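Chlorella virus DNA ligase-adenylate (Chlorella virus, PDB 1FVI) probably seals nicks in duplex DNA as an ATP-dependent ligase, and is captured here as its covalent enzyme-adenylate intermediate. Local coordinates at residues Ala23-Ala28 against Leu148-Asp153; Gln35-Met38 against Lys44-Arg47; Ile67-Glu70 against Asp76-Ser79; Tyr99-Pro104 against Val112-Asn117; Pro123-Leu126 against Lys132-Pro135. The protein carries 1 engineered substitution. One frame throughout, in Å; residues are numbered along the deposited sequence.

Contact 1: residues Ala23-Ala28 against Leu148-Asp153; sequences ATPKIA and LQYERD. Engineered in segment 23-28: Ala28 (natural residue Asp). With AMP (adenosine monophosphate), chain C.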
# COMPACT_ATOMS: atom_id res chain seq x y z
N ALA A 23 5.42 -9.44 5.34
CA ALA A 23 4.83 -8.66 4.26
C ALA A 23 4.30 -7.28 4.59
O ALA A 23 3.90 -7.01 5.72
CB ALA A 23 3.75 -9.49 3.55
N THR A 24 4.32 -6.40 3.60
CA THR A 24 3.80 -5.05 3.73
C THR A 24 3.11 -4.73 2.41
O THR A 24 3.23 -5.50 1.44
CB THR A 24 4.90 -3.98 4.04
OG1 THR A 24 5.97 -4.09 3.09
CG2 THR A 24 5.44 -4.12 5.48
N PRO A 25 2.29 -3.66 2.36
CA PRO A 25 1.59 -3.30 1.13
C PRO A 25 2.45 -2.57 0.12
O PRO A 25 3.29 -1.74 0.48
CB PRO A 25 0.46 -2.41 1.63
CG PRO A 25 1.08 -1.73 2.79
CD PRO A 25 1.81 -2.85 3.49
N LYS A 26 2.28 -2.93 -1.15
CA LYS A 26 3.01 -2.27 -2.22
C LYS A 26 2.36 -0.89 -2.42
O LYS A 26 1.22 -0.76 -2.87
CB LYS A 26 2.93 -3.11 -3.51
CG LYS A 26 3.88 -2.71 -4.64
CD LYS A 26 3.75 -3.71 -5.78
CE LYS A 26 4.82 -3.57 -6.87
NZ LYS A 26 4.79 -2.27 -7.62
N ILE A 27 3.09 0.15 -2.02
CA ILE A 27 2.61 1.52 -2.14
C ILE A 27 3.00 2.20 -3.46
O ILE A 27 4.15 2.09 -3.95
CB ILE A 27 3.13 2.39 -0.94
CG1 ILE A 27 2.68 1.79 0.38
CG2 ILE A 27 2.65 3.84 -1.05
CD1 ILE A 27 3.63 2.06 1.50
N ALA A 28 2.02 2.88 -4.05
CA ALA A 28 2.19 3.64 -5.27
C ALA A 28 2.51 5.04 -4.73
O ALA A 28 1.63 5.76 -4.26
CB ALA A 28 0.90 3.66 -6.08
N LEU A 148 -1.98 -14.92 -0.43
CA LEU A 148 -3.06 -14.48 -1.31
C LEU A 148 -4.16 -13.69 -0.57
O LEU A 148 -4.64 -12.67 -1.08
CB LEU A 148 -3.65 -15.69 -2.02
CG LEU A 148 -2.62 -16.28 -2.97
CD1 LEU A 148 -3.05 -17.64 -3.42
CD2 LEU A 148 -2.41 -15.33 -4.13
N GLN A 149 -4.55 -14.15 0.62
CA GLN A 149 -5.56 -13.45 1.40
C GLN A 149 -5.03 -12.06 1.71
O GLN A 149 -5.78 -11.08 1.69
CB GLN A 149 -5.87 -14.19 2.71
CG GLN A 149 -6.41 -15.60 2.50
CD GLN A 149 -6.74 -16.32 3.81
OE1 GLN A 149 -7.90 -16.48 4.17
NE2 GLN A 149 -5.71 -16.79 4.51
N TYR A 150 -3.71 -11.98 1.93
CA TYR A 150 -3.06 -10.71 2.22
C TYR A 150 -3.12 -9.74 1.02
O TYR A 150 -3.38 -8.53 1.20
CB TYR A 150 -1.62 -10.94 2.68
CG TYR A 150 -0.95 -9.67 3.11
CD1 TYR A 150 -1.38 -9.00 4.27
CD2 TYR A 150 0.06 -9.09 2.35
CE1 TYR A 150 -0.83 -7.79 4.64
CE2 TYR A 150 0.63 -7.86 2.72
CZ TYR A 150 0.16 -7.23 3.86
OH TYR A 150 0.62 -5.99 4.22
N GLU A 151 -2.91 -10.27 -0.19
CA GLU A 151 -2.95 -9.44 -1.41
C GLU A 151 -4.37 -8.90 -1.61
O GLU A 151 -4.53 -7.73 -1.94
CB GLU A 151 -2.50 -10.23 -2.67
CG GLU A 151 -2.52 -9.34 -3.95
CD GLU A 151 -1.79 -9.91 -5.17
OE1 GLU A 151 -2.03 -9.40 -6.28
OE2 GLU A 151 -0.97 -10.83 -5.04
N ARG A 152 -5.37 -9.77 -1.44
CA ARG A 152 -6.78 -9.38 -1.54
C ARG A 152 -7.05 -8.23 -0.56
O ARG A 152 -7.64 -7.20 -0.92
CB ARG A 152 -7.67 -10.57 -1.16
CG ARG A 152 -9.15 -10.22 -0.98
CD ARG A 152 -9.85 -11.18 -0.02
NE ARG A 152 -9.23 -11.20 1.30
CZ ARG A 152 -9.37 -12.19 2.19
NH1 ARG A 152 -10.13 -13.24 1.92
NH2 ARG A 152 -8.70 -12.16 3.34
N ASP A 153 -6.61 -8.39 0.69
CA ASP A 153 -6.80 -7.37 1.72
C ASP A 153 -6.17 -6.06 1.33
O ASP A 153 -6.79 -5.00 1.36
CB ASP A 153 -6.19 -7.85 3.04
CG ASP A 153 -7.05 -8.87 3.75
OD1 ASP A 153 -8.24 -8.99 3.38
OD2 ASP A 153 -6.55 -9.56 4.67
P AMP C . 5.93 -1.75 -8.40
O1P AMP C . 6.49 -2.59 -9.46
O3P AMP C . 5.74 -0.40 -9.21
O5' AMP C . 7.00 -1.38 -7.41
C5' AMP C . 6.71 -0.38 -6.32
C4' AMP C . 7.93 0.40 -5.89
O4' AMP C . 7.61 0.97 -4.61
C3' AMP C . 9.19 -0.46 -5.68
O3' AMP C . 10.41 0.15 -6.10
C2' AMP C . 9.28 -0.66 -4.21
O2' AMP C . 10.64 -0.76 -3.80
C1' AMP C . 8.50 0.54 -3.62
N9 AMP C . 7.73 0.13 -2.46
C8 AMP C . 6.40 0.41 -2.28
N7 AMP C . 5.97 -0.08 -1.15
C5 AMP C . 7.05 -0.71 -0.54
C6 AMP C . 7.20 -1.40 0.67
N6 AMP C . 6.18 -1.59 1.54
N1 AMP C . 8.43 -1.87 0.94
C2 AMP C . 9.42 -1.69 0.09
N3 AMP C . 9.42 -1.06 -1.09
C4 AMP C . 8.18 -0.56 -1.39

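Contact 2: residues Gln35-Met38 against Lys44-Arg47; sequences QTQM and KPIR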
# COMPACT_ATOMS: atom_id res chain seq x y z
N GLN A 35 18.25 11.19 4.82
CA GLN A 35 19.70 11.20 4.92
C GLN A 35 20.12 12.67 4.86
O GLN A 35 20.30 13.22 3.76
CB GLN A 35 20.33 10.39 3.80
CG GLN A 35 21.81 10.15 4.01
CD GLN A 35 22.23 8.79 3.55
OE1 GLN A 35 22.62 8.61 2.40
NE2 GLN A 35 22.16 7.82 4.44
N THR A 36 20.16 13.29 6.05
CA THR A 36 20.50 14.70 6.27
C THR A 36 19.24 15.51 5.96
O THR A 36 18.85 16.39 6.72
CB THR A 36 21.71 15.16 5.41
OG1 THR A 36 22.74 14.16 5.45
CG2 THR A 36 22.29 16.48 5.94
N GLN A 37 18.61 15.19 4.83
CA GLN A 37 17.36 15.78 4.38
C GLN A 37 16.62 14.68 3.59
O GLN A 37 17.17 13.59 3.40
CB GLN A 37 17.61 16.98 3.48
CG GLN A 37 18.35 16.66 2.19
CD GLN A 37 18.53 17.88 1.31
OE1 GLN A 37 19.48 17.95 0.52
NE2 GLN A 37 17.61 18.85 1.42
N MET A 38 15.39 14.94 3.16
CA MET A 38 14.65 13.94 2.39
C MET A 38 15.15 13.84 0.95
O MET A 38 15.26 14.84 0.24
CB MET A 38 13.14 14.20 2.41
CG MET A 38 12.53 14.14 3.79
SD MET A 38 13.06 12.75 4.86
CE MET A 38 12.12 11.38 4.21
N LYS A 44 18.61 12.49 -4.87
CA LYS A 44 18.67 13.94 -5.01
C LYS A 44 17.60 14.45 -4.06
O LYS A 44 16.61 13.76 -3.78
CB LYS A 44 18.41 14.32 -6.47
CG LYS A 44 19.57 13.90 -7.39
CD LYS A 44 20.80 14.81 -7.17
CE LYS A 44 22.12 14.24 -7.71
NZ LYS A 44 22.78 13.29 -6.75
N PRO A 45 17.81 15.63 -3.46
CA PRO A 45 16.78 16.13 -2.53
C PRO A 45 15.37 16.29 -3.10
O PRO A 45 15.20 16.54 -4.29
CB PRO A 45 17.37 17.47 -2.05
CG PRO A 45 18.35 17.85 -3.14
CD PRO A 45 18.97 16.54 -3.50
N ILE A 46 14.38 16.05 -2.23
CA ILE A 46 12.95 16.18 -2.54
C ILE A 46 12.70 17.64 -2.93
O ILE A 46 13.03 18.56 -2.18
CB ILE A 46 12.08 15.81 -1.30
CG1 ILE A 46 12.26 14.33 -0.95
CG2 ILE A 46 10.63 16.13 -1.53
CD1 ILE A 46 11.99 13.37 -2.07
N ARG A 47 12.12 17.84 -4.11
CA ARG A 47 11.85 19.17 -4.66
C ARG A 47 10.92 20.03 -3.82
O ARG A 47 11.09 21.26 -3.77
CB ARG A 47 11.30 19.04 -6.08
CG ARG A 47 12.29 18.43 -7.07
CD ARG A 47 12.81 19.47 -8.06
NE ARG A 47 13.51 20.56 -7.39
CZ ARG A 47 13.41 21.83 -7.75
NH1 ARG A 47 12.65 22.19 -8.77
NH2 ARG A 47 14.07 22.76 -7.07

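Contact 3: residues Ile67-Glu70 against Asp76-Ser79; sequences ISIE and DTTS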
# COMPACT_ATOMS: atom_id res chain seq x y z
N ILE A 67 6.24 8.54 0.21
CA ILE A 67 5.41 9.73 0.38
C ILE A 67 4.21 9.53 -0.54
O ILE A 67 4.34 8.99 -1.64
CB ILE A 67 6.16 11.03 -0.05
CG1 ILE A 67 7.52 11.14 0.67
CG2 ILE A 67 5.29 12.28 0.22
CD1 ILE A 67 8.43 12.24 0.12
N SER A 68 3.04 9.95 -0.07
CA SER A 68 1.83 9.84 -0.86
C SER A 68 0.72 10.68 -0.27
O SER A 68 0.65 10.85 0.94
CB SER A 68 1.35 8.39 -0.93
OG SER A 68 1.13 7.89 0.37
N ILE A 69 -0.11 11.25 -1.14
CA ILE A 69 -1.27 12.04 -0.74
C ILE A 69 -2.41 11.01 -0.78
O ILE A 69 -2.83 10.57 -1.85
CB ILE A 69 -1.54 13.19 -1.72
CG1 ILE A 69 -0.29 14.06 -1.84
CG2 ILE A 69 -2.70 14.02 -1.23
CD1 ILE A 69 -0.42 15.22 -2.79
N GLU A 70 -2.86 10.62 0.41
CA GLU A 70 -3.89 9.60 0.60
C GLU A 70 -4.92 9.25 -0.48
O GLU A 70 -4.83 8.18 -1.09
CB GLU A 70 -4.59 9.79 1.94
CG GLU A 70 -3.65 9.68 3.15
CD GLU A 70 -3.00 8.31 3.32
OE1 GLU A 70 -2.54 7.71 2.33
OE2 GLU A 70 -2.94 7.84 4.48
N ASP A 76 -0.87 13.23 -9.09
CA ASP A 76 -1.03 14.38 -8.22
C ASP A 76 0.09 14.35 -7.19
O ASP A 76 0.80 15.34 -7.01
CB ASP A 76 -2.39 14.34 -7.53
CG ASP A 76 -3.54 14.62 -8.50
OD1 ASP A 76 -3.35 15.42 -9.45
OD2 ASP A 76 -4.63 14.05 -8.29
N THR A 77 0.24 13.19 -6.56
CA THR A 77 1.28 12.97 -5.56
C THR A 77 2.64 13.31 -6.18
O THR A 77 3.42 14.05 -5.59
CB THR A 77 1.29 11.48 -5.11
OG1 THR A 77 0.10 11.18 -4.38
CG2 THR A 77 2.51 11.18 -4.24
N THR A 78 2.89 12.80 -7.38
CA THR A 78 4.15 13.03 -8.08
C THR A 78 4.51 14.51 -8.25
O THR A 78 5.65 14.89 -8.03
CB THR A 78 4.14 12.37 -9.47
OG1 THR A 78 3.95 10.96 -9.32
CG2 THR A 78 5.45 12.64 -10.19
N SER A 79 3.53 15.32 -8.63
CA SER A 79 3.75 16.74 -8.84
C SER A 79 3.87 17.52 -7.55
O SER A 79 4.55 18.54 -7.50
CB SER A 79 2.64 17.33 -9.71
OG SER A 79 1.37 16.98 -9.20
O HOH W 1 -1.76 9.36 -3.83

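Contact 4: residues Tyr99-Pro104 against Val112-Asn117; sequences YVTDDP and VEDMKN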
# COMPACT_ATOMS: atom_id res chain seq x y z
N TYR A 99 14.31 1.54 8.64
CA TYR A 99 15.13 2.41 9.48
C TYR A 99 16.50 1.79 9.64
O TYR A 99 16.64 0.79 10.35
CB TYR A 99 14.49 2.49 10.88
CG TYR A 99 15.15 3.43 11.85
CD1 TYR A 99 15.90 4.52 11.40
CD2 TYR A 99 14.94 3.29 13.23
CE1 TYR A 99 16.42 5.45 12.30
CE2 TYR A 99 15.45 4.22 14.13
CZ TYR A 99 16.19 5.30 13.65
OH TYR A 99 16.67 6.24 14.53
N VAL A 100 17.52 2.37 9.02
CA VAL A 100 18.85 1.80 9.17
C VAL A 100 19.54 2.11 10.49
O VAL A 100 20.12 1.21 11.07
CB VAL A 100 19.77 2.02 7.94
CG1 VAL A 100 21.24 1.61 8.26
CG2 VAL A 100 19.28 1.15 6.81
N THR A 101 19.45 3.34 11.00
CA THR A 101 20.10 3.69 12.29
C THR A 101 21.62 3.78 12.13
O THR A 101 22.20 4.86 12.20
CB THR A 101 19.68 2.67 13.44
OG1 THR A 101 18.51 3.14 14.11
CG2 THR A 101 20.77 2.45 14.47
N ASP A 102 22.27 2.65 11.86
CA ASP A 102 23.71 2.61 11.67
C ASP A 102 24.07 1.47 10.73
O ASP A 102 24.23 1.66 9.52
CB ASP A 102 24.42 2.42 13.02
CG ASP A 102 25.89 1.99 12.88
OD1 ASP A 102 26.30 1.06 13.60
OD2 ASP A 102 26.62 2.56 12.04
N ASP A 103 24.12 0.27 11.30
CA ASP A 103 24.51 -0.95 10.62
C ASP A 103 23.46 -1.55 9.69
O ASP A 103 22.50 -2.16 10.16
CB ASP A 103 24.94 -1.97 11.67
CG ASP A 103 25.35 -3.29 11.08
OD1 ASP A 103 24.96 -4.32 11.67
OD2 ASP A 103 26.06 -3.31 10.05
N PRO A 104 23.66 -1.44 8.37
CA PRO A 104 22.73 -1.99 7.37
C PRO A 104 22.64 -3.52 7.45
O PRO A 104 21.69 -4.12 6.96
CB PRO A 104 23.32 -1.52 6.04
CG PRO A 104 24.78 -1.38 6.34
CD PRO A 104 24.76 -0.72 7.70
N VAL A 112 13.09 -2.95 12.11
CA VAL A 112 11.68 -2.63 12.30
C VAL A 112 11.43 -2.35 13.78
O VAL A 112 10.69 -1.43 14.12
CB VAL A 112 10.77 -3.78 11.82
CG1 VAL A 112 9.32 -3.52 12.24
CG2 VAL A 112 10.85 -3.91 10.31
N GLU A 113 12.06 -3.14 14.65
CA GLU A 113 11.93 -2.96 16.09
C GLU A 113 12.54 -1.62 16.51
O GLU A 113 12.08 -1.00 17.46
CB GLU A 113 12.61 -4.10 16.82
CG GLU A 113 12.39 -4.09 18.31
CD GLU A 113 10.93 -4.25 18.69
OE1 GLU A 113 10.57 -3.73 19.77
OE2 GLU A 113 10.16 -4.90 17.94
N ASP A 114 13.60 -1.20 15.82
CA ASP A 114 14.22 0.09 16.09
C ASP A 114 13.19 1.21 15.81
O ASP A 114 13.04 2.15 16.59
CB ASP A 114 15.44 0.32 15.19
CG ASP A 114 16.69 -0.39 15.68
OD1 ASP A 114 16.75 -0.82 16.85
OD2 ASP A 114 17.64 -0.49 14.88
N MET A 115 12.52 1.10 14.66
CA MET A 115 11.50 2.07 14.25
C MET A 115 10.40 2.09 15.30
O MET A 115 9.98 3.16 15.73
CB MET A 115 10.90 1.69 12.89
CG MET A 115 9.57 2.40 12.52
SD MET A 115 8.95 2.07 10.82
CE MET A 115 8.49 0.32 10.93
N LYS A 116 9.97 0.91 15.73
CA LYS A 116 8.91 0.81 16.72
C LYS A 116 9.28 1.51 18.02
O LYS A 116 8.49 2.30 18.56
CB LYS A 116 8.56 -0.66 17.00
CG LYS A 116 7.81 -1.33 15.87
CD LYS A 116 7.49 -2.77 16.21
CE LYS A 116 6.54 -2.86 17.40
NZ LYS A 116 6.25 -4.26 17.79
N ASN A 117 10.50 1.24 18.49
CA ASN A 117 11.00 1.83 19.73
C ASN A 117 11.18 3.33 19.62
O ASN A 117 10.84 4.06 20.55
CB ASN A 117 12.30 1.16 20.18
CG ASN A 117 12.06 -0.19 20.81
OD1 ASN A 117 12.55 -1.22 20.32
ND2 ASN A 117 11.30 -0.22 21.90
O HOH W 2 18.27 -0.08 12.19

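Contact 5: residues Pro123-Leu126 against Lys132-Pro135; sequences PHIL and KIIP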
# COMPACT_ATOMS: atom_id res chain seq x y z
N PRO A 123 6.11 9.45 20.48
CA PRO A 123 4.74 9.18 20.01
C PRO A 123 4.09 10.31 19.23
O PRO A 123 3.36 10.08 18.27
CB PRO A 123 3.97 8.92 21.31
CG PRO A 123 5.03 8.71 22.36
CD PRO A 123 6.13 9.62 21.95
N HIS A 124 4.36 11.54 19.67
CA HIS A 124 3.81 12.75 19.07
C HIS A 124 4.04 12.87 17.58
O HIS A 124 3.36 13.65 16.91
CB HIS A 124 4.41 13.97 19.77
CG HIS A 124 5.91 13.93 19.85
ND1 HIS A 124 6.58 13.05 20.67
CD2 HIS A 124 6.86 14.64 19.19
CE1 HIS A 124 7.88 13.22 20.52
NE2 HIS A 124 8.08 14.17 19.62
N ILE A 125 5.00 12.10 17.06
CA ILE A 125 5.32 12.15 15.64
C ILE A 125 4.18 11.60 14.78
O ILE A 125 4.00 11.99 13.63
CB ILE A 125 6.64 11.42 15.36
CG1 ILE A 125 7.74 11.94 16.30
CG2 ILE A 125 7.07 11.63 13.92
CD1 ILE A 125 8.10 13.41 16.12
N LEU A 126 3.37 10.75 15.38
CA LEU A 126 2.24 10.17 14.69
C LEU A 126 1.07 11.16 14.74
O LEU A 126 0.10 11.03 14.01
CB LEU A 126 1.84 8.85 15.35
CG LEU A 126 2.92 7.74 15.51
CD1 LEU A 126 2.30 6.53 16.18
CD2 LEU A 126 3.54 7.35 14.17
N LYS A 132 1.10 12.90 7.92
CA LYS A 132 0.66 11.68 8.60
C LYS A 132 1.77 10.62 8.51
O LYS A 132 2.06 10.11 7.42
CB LYS A 132 -0.63 11.18 7.95
CG LYS A 132 -1.29 10.01 8.64
CD LYS A 132 -2.39 9.47 7.76
CE LYS A 132 -3.11 8.29 8.40
NZ LYS A 132 -4.19 7.80 7.50
N ILE A 133 2.43 10.36 9.63
CA ILE A 133 3.49 9.36 9.66
C ILE A 133 2.84 8.01 9.92
O ILE A 133 2.22 7.80 10.97
CB ILE A 133 4.54 9.63 10.79
CG1 ILE A 133 5.19 11.00 10.59
CG2 ILE A 133 5.61 8.53 10.81
CD1 ILE A 133 5.91 11.13 9.31
N ILE A 134 2.97 7.12 8.94
CA ILE A 134 2.38 5.80 9.05
C ILE A 134 3.42 4.69 9.11
O ILE A 134 4.07 4.40 8.12
CB ILE A 134 1.42 5.51 7.88
CG1 ILE A 134 0.30 6.56 7.84
CG2 ILE A 134 0.83 4.12 8.03
CD1 ILE A 134 -0.61 6.46 6.64
N PRO A 135 3.63 4.11 10.30
CA PRO A 135 4.61 3.03 10.47
C PRO A 135 4.12 1.77 9.74
O PRO A 135 3.02 1.28 10.00
CB PRO A 135 4.62 2.81 11.99
CG PRO A 135 4.13 4.11 12.56
CD PRO A 135 3.04 4.49 11.60
O HOH W 3 2.03 12.29 11.88
O HOH W 4 0.19 9.49 12.06

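Contact 1: residues Ala23-Ala28 against Leu148-Asp153
Tyr150 is the single residue of helix 144-156 within 148-153 that touches Ala23-Pro25 of strand 21-25, and its ring carries the tight part of the contact. Chi1 of -174° sets CG anti to the backbone N and brings the ring to Ala23-Pro25. Ala23 CB meets Tyr150 CE2 obliquely at 3.6 Å, while Thr24 O lies in the ring plane at the edge. The phenol oxygen ends against backbone: Tyr150 OH is 3.3 Å from Thr24 C and 3.4 Å from Pro25 CD. Pro25 N, a proline nitrogen, cannot donate to Tyr150 OH. Val139 and Ile141 of the neighbouring strand 139-141 also touch the Tyr150 side chain.

The opposite side of the strand is the nucleotide site. The segment runs into motif I (KxDG) of the covalent nucleotidyltransferases, in which Ala28 is an engineered replacement for Asp. Lys26 NZ is bonded to AMP P at 1.5 Å; its chain is extended until a bend at chi4 (-64°). Thr24, whose CB points away from the helix, accepts from adenine, AMP N6 to Thr24 OG1 2.9 Å. AMP N6 also donates to Pro25 O at 3.1 Å, and Ile27 N donates to AMP N7 at 3.0 Å, so the base is read by backbone and hydroxyl together.

Beyond Tyr150 the contact is loose. The axes of strand 23-25 and helix 148-153 come no closer than 9.5 Å, at 20°, and on the solvent side the guanidinium of Arg152 lies over Gln149 CA and pairs with Asp153.

Contact 2: residues Gln35-Met38 against Lys44-Arg47
Met38 and Ile46 are joined by the one hydrogen bond between the two segments. Ile46 N donates to Met38 O at 2.9 Å, with an N-H...O angle of 165°. The same carbonyl oxygen receives a weaker CA-H...O contact, Pro45 CA to Met38 O, 3.4 Å, so it is approached by two successive residues of 44-47.

Apolar packing lies beside that bond. Met38 CB sits 3.5 Å from Ile46 CG1, closer than ordinary van der Waals contact. Ile46 places CG1 anti to its carbonyl carbon (chi1 -65°), and this turns the branch back onto Met38, where CG1 also comes 3.3 Å from Met38 O. The sulfur end of Met38 bends away and does not share in the contact.

Toward solvent, Gln37 and Pro45 meet at a slant. The Gln37 chain is extended beyond CG, and its amide carbon CD rests 3.6 Å from Pro45 CB, packing a flat polar group on a proline ring.

Within 35-38, Gln37 N bonds to Gln35 O at 2.8 Å, closing a classic gamma turn at Thr36, whose phi is positive.

The whole lies against helix 49-58: the Asn52 side chain accepts from Met38 N and donates to Ile46 O, fastening both segments. Met38 packs on Leu55 and Thr56 of that helix, and Met38 and Ile46 both touch Ser32 of strand 30-34, beside the outermost strand 38-39.

Contact 3: residues Ile67-Glu70 against Asp76-Ser79
Ile69 and Thr77 meet without any aromatic ring; the flat groups here are the Ile69 peptides and the Asp76 carboxylate. Ile69 offers the threonine its N-H directly and its C=O by way of a water. Ile69 N donates to Thr77 OG1 at 3.2 Å, and an angle of 167° at the hydrogen shows a nearly straight bond. Water 1 links the other group: it donates to Ile69 O at 2.6 Å and accepts from Thr77 OG1 at 2.7 Å. The hydroxyl thus accepts one bond and donates another, with Thr73 O, one turn earlier in the chain, a weak alternative acceptor for its proton. The carboxylate of Asp76 is turned to Thr73 as well, where OD2 meets the hydroxyl.

The two branches of Thr77 divide the work. OG1 stands anti to the carbonyl carbon (chi1 -68°) and takes the polar side, which leaves CG2 to pack on the strand, 3.7 Å from Ser68 CA and 3.9 Å from Ile67 O. Ile69 runs past Thr77 in the opposite sense, so that its CD1 reaches 4.0 Å from Thr77 CA, and the Ile69 side chain also touches Ala80.

Thr77 also touches Ile30, which sets the helix over two adjacent strands. In the nucleotidyltransferase domain, strand 63-68, which carries Glu66 of the AMP pocket, leads through a short loop into helix 74-82, and the helix folds back on the end of that strand through a threonine side chain that bonds to the backbone just past it.

Contact 4: residues Tyr99-Pro104 against Val112-Asn117
Asp114 begins its contact with Tyr99 at CB, which lies 3.6 Å from Tyr99 CD2, approaching the ring obliquely. CG stands anti to the carbonyl carbon (chi1 -80°), and this carries the carboxylate toward Thr101, its plane 82° from that of the ring. At the tip, OD2 passes Thr101 OG1 at 3.8 Å, and Lys106 supplies its salt-bridge partner; OD1 is hydrogen-bonded just beyond the segments. Water 2 lies 2.8 Å from Asp114 OD2 and 2.6 Å from Tyr99 O; since it has more acceptors in reach than protons, its exact pairing is unsettled.

These segments form the outgoing half of a beta-alpha-beta crossover: the chain leaves strand 92-99 through the loop, enters helix 108-121 and later returns as the parallel neighbour, strand 131-135. The tyrosine at the strand end is thus folded back on the helix that follows it.

The ring itself meets helix backbone at its edge, where Met115 N is 3.6 Å from Tyr99 CD2. Nearer the backbone, Tyr99 CB packs on Met115 CB at 4.2 Å. One face of the ring receives Thr101 OG1, displaced toward the rim, and Pro60 from a loop also packs on the tyrosine.

Contact 5: residues Pro123-Leu126 against Lys132-Pro135
Leu126 drives its CD2 methyl into a shallow hollow formed by Ile133 and Pro135. The floor is the backbone, with Ile133 O 3.5 Å from Leu126 CD2; the walls are Pro135 CG at 3.7 Å and Ile133 CG2 at 4.1 Å from the same methyl. Chi1 of -55° sets CG anti to the carbonyl carbon and brings CD2 to Pro135, and the leucine meets the proline ring at a slant.

Ile133 answers with a bump of its own. Its CG1 lies against the peptide oxygen of the 3-10 turn, 3.4 Å from Ile125 O, and is 3.9 Å from Ile125 CG2. The two isoleucines run side by side, point the same way, and both touch Leu58 of helix 49-58.

Where the backbones stay apart, water bridges them. Water 3 accepts from Ile133 N at 3.0 Å and sits within donating distance of Ile125 O, and water 4 lies between Leu126 O and Ile133 O, although both have more possible acceptors than protons.

Ile119 packs on both Leu126 and Pro135, placing the patch near the C-terminal end of helix 108-121. The 3-10 turn followed by strand 131-135 is the returning half of a beta-alpha-beta crossover, ending in an outermost strand of its sheet.

From the N terminus, contact 1 opens first, at Ala23-Ala28, and closes last, at Leu148-Asp153, so contacts 2 to 5 all fall within the long loop it spans. Those four follow one another in series, each closing a short loop, and none cross. Contact 2 joins the turn after strand 30-34 to the chain entering helix 49-58; contact 3 ties strand 63-68 to helix 74-82; contacts 4 and 5 close the two ends of the crossover between strands 92-99 and 131-135. Contacts 3 and 5 also meet directly, through a Glu70-Lys132 salt bridge, and Ala28 of contact 1 packs on Ser68 of contact 3. Contact 1 belongs to a different sheet, across the AMP.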